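Local coordinates for vesicular integral-membrane protein VIP36 (Canis lupus familiaris, PDB 2DUR) that acts as a calcium-dependent lectin of the early secretory pathway, binding high-mannose glycans and helping to transport and sort the glycoproteins that carry them, at residues Glu50-Trp64 and Trp88-Ser102. Residues are numbered along the deposited sequence; the frame is centred on the assembly and turned at random.
Sequences EGSIWNHQPCFLKDW and WYTRDRLVPGPVFGS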
ATOM      1  N   GLU A  50      14.557  -4.213   5.157  1.00 17.33           N
ATOM      2  CA  GLU A  50      13.170  -3.816   5.418  0.70 17.41           C
ATOM      3  C   GLU A  50      13.125  -2.321   5.614  1.00 16.91           C
ATOM      4  O   GLU A  50      13.844  -1.773   6.455  1.00 16.89           O
ATOM      5  CB  GLU A  50      12.634  -4.547   6.650  0.70 18.10           C
ATOM      6  CG  GLU A  50      12.385  -6.022   6.326  0.70 19.30           C
ATOM      7  CD  GLU A  50      12.077  -6.913   7.515  0.70 23.37           C
ATOM      8  OE1 GLU A  50      12.182  -6.486   8.686  0.70 27.43           O
ATOM      9  OE2 GLU A  50      11.745  -8.086   7.250  0.70 27.97           O
ATOM     10  N   GLY A  51      12.281  -1.646   4.823  1.00 15.95           N
ATOM     11  CA  GLY A  51      12.215  -0.180   4.927  1.00 16.54           C
ATOM     12  C   GLY A  51      10.775   0.266   4.855  1.00 16.71           C
ATOM     13  O   GLY A  51       9.958  -0.412   4.242  1.00 15.96           O
ATOM     14  N   SER A  52      10.465   1.394   5.473  1.00 16.65           N
ATOM     15  CA  SER A  52       9.103   1.909   5.411  1.00 17.52           C
ATOM     16  C   SER A  52       9.113   3.428   5.410  1.00 18.18           C
ATOM     17  O   SER A  52      10.143   4.055   5.705  1.00 17.61           O
ATOM     18  CB  SER A  52       8.290   1.386   6.594  1.00 18.42           C
ATOM     19  OG  SER A  52       8.684   1.972   7.828  1.00 18.43           O
ATOM     20  N   ILE A  53       7.957   4.000   5.074  1.00 17.53           N
ATOM     21  CA  ILE A  53       7.690   5.430   5.235  1.00 18.67           C
ATOM     22  C   ILE A  53       6.292   5.541   5.851  1.00 17.92           C
ATOM     23  O   ILE A  53       5.394   4.728   5.558  1.00 17.95           O
ATOM     24  CB  ILE A  53       7.767   6.231   3.888  1.00 18.99           C
ATOM     25  CG1 ILE A  53       6.822   5.663   2.816  1.00 19.93           C
ATOM     26  CG2 ILE A  53       9.199   6.278   3.354  1.00 20.47           C
ATOM     27  CD1 ILE A  53       6.722   6.556   1.575  1.00 20.69           C
ATOM     28  N   TRP A  54       6.127   6.493   6.757  1.00 17.81           N
ATOM     29  CA  TRP A  54       4.881   6.643   7.486  1.00 18.11           C
ATOM     30  C   TRP A  54       4.493   8.109   7.532  1.00 19.44           C
ATOM     31  O   TRP A  54       5.289   8.954   7.911  1.00 19.73           O
ATOM     32  CB  TRP A  54       4.988   6.033   8.887  1.00 18.75           C
ATOM     33  CG  TRP A  54       4.987   4.523   8.796  1.00 18.23           C
ATOM     34  CD1 TRP A  54       6.072   3.681   8.802  1.00 19.13           C
ATOM     35  CD2 TRP A  54       3.827   3.692   8.649  1.00 18.00           C
ATOM     36  NE1 TRP A  54       5.649   2.359   8.686  1.00 17.40           N
ATOM     37  CE2 TRP A  54       4.280   2.343   8.578  1.00 18.52           C
ATOM     38  CE3 TRP A  54       2.447   3.954   8.564  1.00 17.28           C
ATOM     39  CZ2 TRP A  54       3.398   1.259   8.435  1.00 18.01           C
ATOM     40  CZ3 TRP A  54       1.559   2.869   8.422  1.00 18.05           C
ATOM     41  CH2 TRP A  54       2.048   1.538   8.350  1.00 19.21           C
ATOM     42  N   ASN A  55       3.260   8.404   7.127  1.00 19.55           N
ATOM     43  CA  ASN A  55       2.751   9.793   7.105  1.00 20.89           C
ATOM     44  C   ASN A  55       2.615  10.286   8.533  1.00 21.05           C
ATOM     45  O   ASN A  55       2.243   9.520   9.425  1.00 22.22           O
ATOM     46  CB  ASN A  55       1.410   9.754   6.344  1.00 20.39           C
ATOM     47  CG  ASN A  55       0.865  11.118   5.917  1.00 21.99           C
ATOM     48  OD1 ASN A  55      -0.359  11.270   5.881  1.00 22.38           O
ATOM     49  ND2 ASN A  55       1.720  12.058   5.515  1.00 21.05           N
ATOM     50  N   HIS A  56       2.952  11.562   8.776  1.00 22.09           N
ATOM     51  CA  HIS A  56       2.904  12.138  10.123  1.00 23.73           C
ATOM     52  C   HIS A  56       1.506  12.230  10.729  1.00 23.41           C
ATOM     53  O   HIS A  56       1.317  11.945  11.905  1.00 24.94           O
ATOM     54  CB  HIS A  56       3.469  13.560  10.084  1.00 24.19           C
ATOM     55  CG  HIS A  56       4.959  13.623  10.162  1.00 28.07           C
ATOM     56  ND1 HIS A  56       5.622  14.708  10.696  1.00 31.21           N
ATOM     57  CD2 HIS A  56       5.915  12.746   9.781  1.00 30.83           C
ATOM     58  CE1 HIS A  56       6.925  14.494  10.639  1.00 30.63           C
ATOM     59  NE2 HIS A  56       7.130  13.313  10.087  1.00 30.77           N
ATOM     60  N   GLN A  57       0.542  12.677   9.927  1.00 24.59           N
ATOM     61  CA  GLN A  57      -0.781  12.990  10.436  1.00 25.62           C
ATOM     62  C   GLN A  57      -1.780  11.889  10.106  1.00 24.61           C
ATOM     63  O   GLN A  57      -1.824  11.445   8.958  1.00 24.25           O
ATOM     64  CB  GLN A  57      -1.265  14.306   9.832  1.00 26.42           C
ATOM     65  CG  GLN A  57      -0.457  15.540  10.294  1.00 31.83           C
ATOM     66  CD  GLN A  57      -0.391  15.639  11.810  1.00 37.50           C
ATOM     67  OE1 GLN A  57      -1.417  15.819  12.476  1.00 41.34           O
ATOM     68  NE2 GLN A  57       0.815  15.505  12.367  1.00 40.01           N
ATOM     69  N   PRO A  58      -2.615  11.502  11.094  1.00 24.46           N
ATOM     70  CA  PRO A  58      -3.700  10.561  10.789  1.00 24.30           C
ATOM     71  C   PRO A  58      -4.629  11.155   9.735  1.00 24.28           C
ATOM     72  O   PRO A  58      -4.817  12.385   9.699  1.00 24.01           O
ATOM     73  CB  PRO A  58      -4.466  10.426  12.112  1.00 24.35           C
ATOM     74  CG  PRO A  58      -3.582  10.991  13.170  1.00 26.33           C
ATOM     75  CD  PRO A  58      -2.625  11.942  12.497  1.00 25.37           C
ATOM     76  N   CYS A  59      -5.200  10.290   8.896  1.00 23.83           N
ATOM     77  CA  CYS A  59      -6.162  10.710   7.884  1.00 23.90           C
ATOM     78  C   CYS A  59      -7.591  10.629   8.416  1.00 23.75           C
ATOM     79  O   CYS A  59      -8.045   9.541   8.801  1.00 24.04           O
ATOM     80  CB  CYS A  59      -6.055   9.815   6.644  1.00 23.97           C
ATOM     81  SG  CYS A  59      -7.188  10.330   5.320  1.00 25.93           S
ATOM     82  N   PHE A  60      -8.308  11.759   8.402  1.00 23.56           N
ATOM     83  CA  PHE A  60      -9.705  11.771   8.866  1.00 23.18           C
ATOM     84  C   PHE A  60     -10.712  11.893   7.720  1.00 23.21           C
ATOM     85  O   PHE A  60     -11.904  12.083   7.965  1.00 24.17           O
ATOM     86  CB  PHE A  60      -9.933  12.829   9.960  1.00 24.21           C
ATOM     87  CG  PHE A  60      -9.215  12.527  11.243  1.00 23.53           C
ATOM     88  CD1 PHE A  60      -7.931  13.037  11.474  1.00 25.08           C
ATOM     89  CD2 PHE A  60      -9.800  11.722  12.209  1.00 23.75           C
ATOM     90  CE1 PHE A  60      -7.253  12.756  12.641  1.00 25.12           C
ATOM     91  CE2 PHE A  60      -9.117  11.438  13.415  1.00 25.46           C
ATOM     92  CZ  PHE A  60      -7.836  11.965  13.613  1.00 25.11           C
ATOM     93  N   LEU A  61     -10.240  11.748   6.485  1.00 22.23           N
ATOM     94  CA  LEU A  61     -11.128  11.705   5.313  1.00 22.18           C
ATOM     95  C   LEU A  61     -11.915  10.397   5.289  1.00 22.35           C
ATOM     96  O   LEU A  61     -11.332   9.330   5.419  1.00 21.85           O
ATOM     97  CB  LEU A  61     -10.338  11.804   4.013  1.00 21.90           C
ATOM     98  CG  LEU A  61      -9.500  13.075   3.793  1.00 23.88           C
ATOM     99  CD1 LEU A  61      -8.794  12.967   2.488  1.00 25.94           C
ATOM    100  CD2 LEU A  61     -10.371  14.324   3.830  1.00 26.00           C
ATOM    101  N   LYS A  62     -13.236  10.484   5.103  1.00 21.94           N
ATOM    102  CA  LYS A  62     -14.046   9.280   4.938  1.00 23.01           C
ATOM    103  C   LYS A  62     -13.965   8.710   3.529  1.00 22.33           C
ATOM    104  O   LYS A  62     -14.104   7.501   3.324  1.00 24.75           O
ATOM    105  CB  LYS A  62     -15.509   9.572   5.273  1.00 22.38           C
ATOM    106  CG  LYS A  62     -15.758  10.020   6.695  1.00 24.63           C
ATOM    107  CD  LYS A  62     -17.234  10.406   6.830  1.00 26.72           C
ATOM    108  CE  LYS A  62     -17.546  10.967   8.194  1.00 30.07           C
ATOM    109  NZ  LYS A  62     -16.910  12.292   8.413  1.00 32.35           N
ATOM    110  N   ASP A  63     -13.755   9.569   2.541  1.00 21.34           N
ATOM    111  CA  ASP A  63     -13.752   9.142   1.147  1.00 21.03           C
ATOM    112  C   ASP A  63     -12.497   9.652   0.459  1.00 20.71           C
ATOM    113  O   ASP A  63     -12.281  10.871   0.357  1.00 20.40           O
ATOM    114  CB  ASP A  63     -15.001   9.661   0.417  1.00 21.63           C
ATOM    115  CG  ASP A  63     -16.256   9.424   1.215  1.00 21.46           C
ATOM    116  OD1 ASP A  63     -16.827   8.331   1.097  1.00 22.23           O
ATOM    117  OD2 ASP A  63     -16.649  10.337   1.978  1.00 23.05           O
ATOM    118  N   TRP A  64     -11.658   8.722   0.003  1.00 19.86           N
ATOM    119  CA  TRP A  64     -10.352   9.112  -0.513  1.00 19.02           C
ATOM    120  C   TRP A  64      -9.856   8.216  -1.626  1.00 18.67           C
ATOM    121  O   TRP A  64     -10.355   7.094  -1.835  1.00 17.13           O
ATOM    122  CB  TRP A  64      -9.326   9.188   0.621  1.00 19.57           C
ATOM    123  CG  TRP A  64      -9.284   7.988   1.543  1.00 18.61           C
ATOM    124  CD1 TRP A  64      -9.868   7.881   2.763  1.00 18.82           C
ATOM    125  CD2 TRP A  64      -8.611   6.738   1.306  1.00 18.51           C
ATOM    126  NE1 TRP A  64      -9.600   6.656   3.322  1.00 19.47           N
ATOM    127  CE2 TRP A  64      -8.824   5.933   2.453  1.00 18.11           C
ATOM    128  CE3 TRP A  64      -7.835   6.234   0.258  1.00 16.41           C
ATOM    129  CZ2 TRP A  64      -8.301   4.630   2.567  1.00 18.61           C
ATOM    130  CZ3 TRP A  64      -7.321   4.926   0.356  1.00 18.52           C
ATOM    131  CH2 TRP A  64      -7.549   4.152   1.512  1.00 17.72           C
ATOM    132  N   TRP A  88      -0.218   0.747   3.253  1.00 15.43           N
ATOM    133  CA  TRP A  88      -0.901   0.615   4.507  1.00 15.33           C
ATOM    134  C   TRP A  88      -1.847   1.756   4.777  1.00 15.64           C
ATOM    135  O   TRP A  88      -1.540   2.924   4.490  1.00 16.24           O
ATOM    136  CB  TRP A  88       0.129   0.590   5.644  1.00 15.55           C
ATOM    137  CG  TRP A  88       1.109  -0.513   5.523  1.00 15.75           C
ATOM    138  CD1 TRP A  88       2.392  -0.427   5.060  1.00 16.01           C
ATOM    139  CD2 TRP A  88       0.894  -1.885   5.868  1.00 13.69           C
ATOM    140  NE1 TRP A  88       2.995  -1.671   5.085  1.00 15.45           N
ATOM    141  CE2 TRP A  88       2.110  -2.576   5.617  1.00 14.83           C
ATOM    142  CE3 TRP A  88      -0.210  -2.601   6.401  1.00 13.43           C
ATOM    143  CZ2 TRP A  88       2.252  -3.954   5.836  1.00 16.09           C
ATOM    144  CZ3 TRP A  88      -0.052  -3.982   6.658  1.00 14.16           C
ATOM    145  CH2 TRP A  88       1.168  -4.641   6.388  1.00 13.00           C
ATOM    146  N   TYR A  89      -2.977   1.411   5.376  1.00 15.36           N
ATOM    147  CA  TYR A  89      -3.830   2.383   6.058  1.00 15.70           C
ATOM    148  C   TYR A  89      -4.178   1.740   7.398  1.00 16.57           C
ATOM    149  O   TYR A  89      -5.073   0.889   7.493  1.00 15.83           O
ATOM    150  CB  TYR A  89      -5.060   2.694   5.201  1.00 15.03           C
ATOM    151  CG  TYR A  89      -6.051   3.601   5.876  1.00 16.38           C
ATOM    152  CD1 TYR A  89      -5.810   4.969   5.967  1.00 17.41           C
ATOM    153  CD2 TYR A  89      -7.232   3.089   6.435  1.00 15.62           C
ATOM    154  CE1 TYR A  89      -6.716   5.819   6.600  1.00 17.38           C
ATOM    155  CE2 TYR A  89      -8.168   3.940   7.076  1.00 16.78           C
ATOM    156  CZ  TYR A  89      -7.900   5.304   7.133  1.00 16.51           C
ATOM    157  OH  TYR A  89      -8.812   6.142   7.756  1.00 19.36           O
ATOM    158  N   THR A  90      -3.404   2.093   8.422  1.00 16.06           N
ATOM    159  CA  THR A  90      -3.410   1.313   9.661  1.00 16.42           C
ATOM    160  C   THR A  90      -3.405   2.148  10.927  1.00 17.06           C
ATOM    161  O   THR A  90      -2.981   3.305  10.944  1.00 17.07           O
ATOM    162  CB  THR A  90      -2.218   0.316   9.733  1.00 16.00           C
ATOM    163  OG1 THR A  90      -0.970   1.019   9.602  1.00 16.78           O
ATOM    164  CG2 THR A  90      -2.323  -0.763   8.655  1.00 16.01           C
ATOM    165  N   ARG A  91      -3.845   1.519  12.007  1.00 17.49           N
ATOM    166  CA  ARG A  91      -3.871   2.154  13.318  1.00 18.58           C
ATOM    167  C   ARG A  91      -2.488   2.592  13.768  1.00 19.27           C
ATOM    168  O   ARG A  91      -2.314   3.704  14.299  1.00 20.12           O
ATOM    169  CB  ARG A  91      -4.431   1.176  14.335  1.00 18.94           C
ATOM    170  CG  ARG A  91      -4.743   1.837  15.670  1.00 19.66           C
ATOM    171  CD  ARG A  91      -5.061   0.760  16.704  1.00 19.71           C
ATOM    172  NE  ARG A  91      -3.862   0.014  17.066  1.00 19.72           N
ATOM    173  CZ  ARG A  91      -3.847  -1.030  17.902  1.00 21.20           C
ATOM    174  NH1 ARG A  91      -4.980  -1.503  18.438  1.00 20.47           N
ATOM    175  NH2 ARG A  91      -2.685  -1.612  18.176  1.00 21.00           N
ATOM    176  N   ASP A  92      -1.524   1.694  13.586  1.00 19.16           N
ATOM    177  CA  ASP A  92      -0.167   1.892  14.072  1.00 20.42           C
ATOM    178  C   ASP A  92       0.734   2.274  12.910  1.00 21.02           C
ATOM    179  O   ASP A  92       0.426   2.006  11.732  1.00 22.44           O
ATOM    180  CB  ASP A  92       0.337   0.620  14.769  1.00 20.43           C
ATOM    181  CG  ASP A  92      -0.478   0.268  16.018  1.00 21.48           C
ATOM    182  OD1 ASP A  92      -1.162   1.158  16.571  1.00 22.70           O
ATOM    183  OD2 ASP A  92      -0.466  -0.897  16.437  1.00 24.67           O
ATOM    184  N   ARG A  93       1.839   2.929  13.240  1.00 20.93           N
ATOM    185  CA  ARG A  93       2.809   3.342  12.257  1.00 21.35           C
ATOM    186  C   ARG A  93       4.196   3.021  12.807  1.00 21.51           C
ATOM    187  O   ARG A  93       4.359   2.802  14.017  1.00 21.09           O
ATOM    188  CB  ARG A  93       2.696   4.849  12.024  1.00 21.76           C
ATOM    189  CG  ARG A  93       2.904   5.656  13.274  1.00 22.81           C
ATOM    190  CD  ARG A  93       2.395   7.096  13.170  1.00 28.97           C
ATOM    191  NE  ARG A  93       2.964   7.825  12.038  1.00 29.93           N
ATOM    192  CZ  ARG A  93       4.170   8.395  12.054  1.00 29.76           C
ATOM    193  NH1 ARG A  93       4.924   8.307  13.145  1.00 31.59           N
ATOM    194  NH2 ARG A  93       4.626   9.035  10.993  1.00 22.51           N
ATOM    195  N   LEU A  94       5.157   2.982  11.898  1.00 21.67           N
ATOM    196  CA  LEU A  94       6.604   2.884  12.178  1.00 22.40           C
ATOM    197  C   LEU A  94       7.147   1.527  12.641  1.00 23.51           C
ATOM    198  O   LEU A  94       8.381   1.367  12.727  1.00 24.31           O
ATOM    199  CB  LEU A  94       7.085   4.047  13.071  1.00 22.53           C
ATOM    200  CG  LEU A  94       7.309   5.396  12.359  1.00 21.32           C
ATOM    201  CD1 LEU A  94       7.423   6.547  13.359  1.00 23.58           C
ATOM    202  CD2 LEU A  94       8.523   5.357  11.416  1.00 22.64           C
ATOM    203  N   VAL A  95       6.267   0.554  12.885  1.00 22.69           N
ATOM    204  CA  VAL A  95       6.699  -0.709  13.511  1.00 23.44           C
ATOM    205  C   VAL A  95       7.137  -1.657  12.419  1.00 23.61           C
ATOM    206  O   VAL A  95       6.317  -2.040  11.564  1.00 23.20           O
ATOM    207  CB  VAL A  95       5.604  -1.371  14.409  1.00 23.88           C
ATOM    208  CG1 VAL A  95       6.215  -2.512  15.230  1.00 24.50           C
ATOM    209  CG2 VAL A  95       4.912  -0.352  15.318  1.00 24.56           C
ATOM    210  N   PRO A  96       8.426  -2.031  12.411  1.00 23.02           N
ATOM    211  CA  PRO A  96       8.915  -2.945  11.394  1.00 22.87           C
ATOM    212  C   PRO A  96       8.461  -4.377  11.702  1.00 21.92           C
ATOM    213  O   PRO A  96       8.018  -4.668  12.824  1.00 22.97           O
ATOM    214  CB  PRO A  96      10.441  -2.820  11.504  1.00 23.97           C
ATOM    215  CG  PRO A  96      10.678  -2.413  12.882  1.00 24.51           C
ATOM    216  CD  PRO A  96       9.499  -1.630  13.358  1.00 23.97           C
ATOM    217  N   GLY A  97       8.536  -5.236  10.698  1.00 22.37           N
ATOM    218  CA  GLY A  97       8.101  -6.613  10.856  1.00 21.57           C
ATOM    219  C   GLY A  97       8.224  -7.395   9.566  1.00 20.88           C
ATOM    220  O   GLY A  97       8.837  -6.925   8.597  1.00 21.64           O
ATOM    221  N   PRO A  98       7.656  -8.607   9.545  1.00 20.02           N
ATOM    222  CA  PRO A  98       7.819  -9.571   8.467  1.00 19.80           C
ATOM    223  C   PRO A  98       6.873  -9.375   7.276  1.00 19.23           C
ATOM    224  O   PRO A  98       6.966 -10.108   6.284  1.00 19.21           O
ATOM    225  CB  PRO A  98       7.493 -10.898   9.167  1.00 19.63           C
ATOM    226  CG  PRO A  98       6.420 -10.513  10.188  1.00 20.51           C
ATOM    227  CD  PRO A  98       6.857  -9.142  10.671  1.00 19.91           C
ATOM    228  N   VAL A  99       5.939  -8.431   7.394  1.00 18.53           N
ATOM    229  CA  VAL A  99       4.944  -8.246   6.340  1.00 16.98           C
ATOM    230  C   VAL A  99       5.433  -7.141   5.386  1.00 17.56           C
ATOM    231  O   VAL A  99       5.169  -5.959   5.601  1.00 16.80           O
ATOM    232  CB  VAL A  99       3.538  -7.950   6.884  1.00 17.38           C
ATOM    233  CG1 VAL A  99       2.551  -8.027   5.744  1.00 15.24           C
ATOM    234  CG2 VAL A  99       3.137  -8.981   7.952  1.00 18.26           C
ATOM    235  N   PHE A 100       6.189  -7.558   4.379  1.00 16.87           N
ATOM    236  CA  PHE A 100       6.883  -6.602   3.495  1.00 17.30           C
ATOM    237  C   PHE A 100       7.499  -5.450   4.274  1.00 18.31           C
ATOM    238  O   PHE A 100       7.414  -4.285   3.864  1.00 17.91           O
ATOM    239  CB  PHE A 100       5.903  -6.104   2.418  1.00 17.12           C
ATOM    240  CG  PHE A 100       5.282  -7.217   1.649  1.00 17.42           C
ATOM    241  CD1 PHE A 100       5.972  -7.844   0.613  1.00 17.94           C
ATOM    242  CD2 PHE A 100       4.022  -7.717   2.014  1.00 15.27           C
ATOM    243  CE1 PHE A 100       5.419  -8.909  -0.095  1.00 16.96           C
ATOM    244  CE2 PHE A 100       3.463  -8.786   1.316  1.00 16.81           C
ATOM    245  CZ  PHE A 100       4.139  -9.390   0.261  1.00 17.57           C
ATOM    246  N   GLY A 101       8.166  -5.767   5.377  1.00 18.69           N
ATOM    247  CA  GLY A 101       8.871  -4.748   6.134  1.00 19.29           C
ATOM    248  C   GLY A 101       8.170  -4.147   7.316  1.00 20.03           C
ATOM    249  O   GLY A 101       8.826  -3.476   8.110  1.00 22.35           O
ATOM    250  N   SER A 102       6.853  -4.387   7.480  1.00 18.31           N
ATOM    251  CA  SER A 102       6.065  -3.797   8.550  1.00 17.95           C
ATOM    252  C   SER A 102       5.412  -4.885   9.450  1.00 17.60           C
ATOM    253  O   SER A 102       5.463  -6.078   9.123  1.00 17.71           O
ATOM    254  CB  SER A 102       4.968  -2.913   7.940  1.00 18.09           C
ATOM    255  OG  SER A 102       4.266  -2.164   8.918  1.00 15.97           O
TER
HETATM  256  O   HOH W   1       9.693  -8.199   5.725  1.00 23.15           O
HETATM  257  O   HOH W   2       6.777  -0.286   9.138  1.00 22.71           O
HETATM  258  O   HOH W   3     -11.044   6.577   5.884  1.00 20.73           O
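The carbonyl O of Asn55 is gripped twice by the Arg93 guanidinium, weakly each time, by NH2 at 2.9 Å and by NE, with Asn55 O at the guanidinium edge, near its plane. A salt bridge from NH2 to Asp28 gives this charge its stronger partner. The same arginine illustrates how a backbone C-H can cover an aromatic face: its CA makes a CH-pi contact with Trp54, 3.8 Å from the centroid of the six-membered ring and 16° off the normal, and Leu94 N lies over that face too. With CG anti to the carbonyl carbon (chi1 -73°), the indole of Trp54 packs against strand 84-90, where CH2 meets Trp88 CB at 3.5 Å. Trp54 NE1 donates to a water 2.9 Å away that bonds Val95 O and Ser102 OG. In one of its two conformers, Glu50 shares a water with Gly101 N; it touches bound mannose, so this end borders the glycan site. At the far end, Trp64 CZ2 stands 4.1 Å above the centre of the Tyr89 ring. In this legume-lectin-like sandwich, strands 49-55 and 84-90 flank strand 204-211 in one sheet, the loop after Thr90 bridges them, and Trp64 begins a strand of the other sheet.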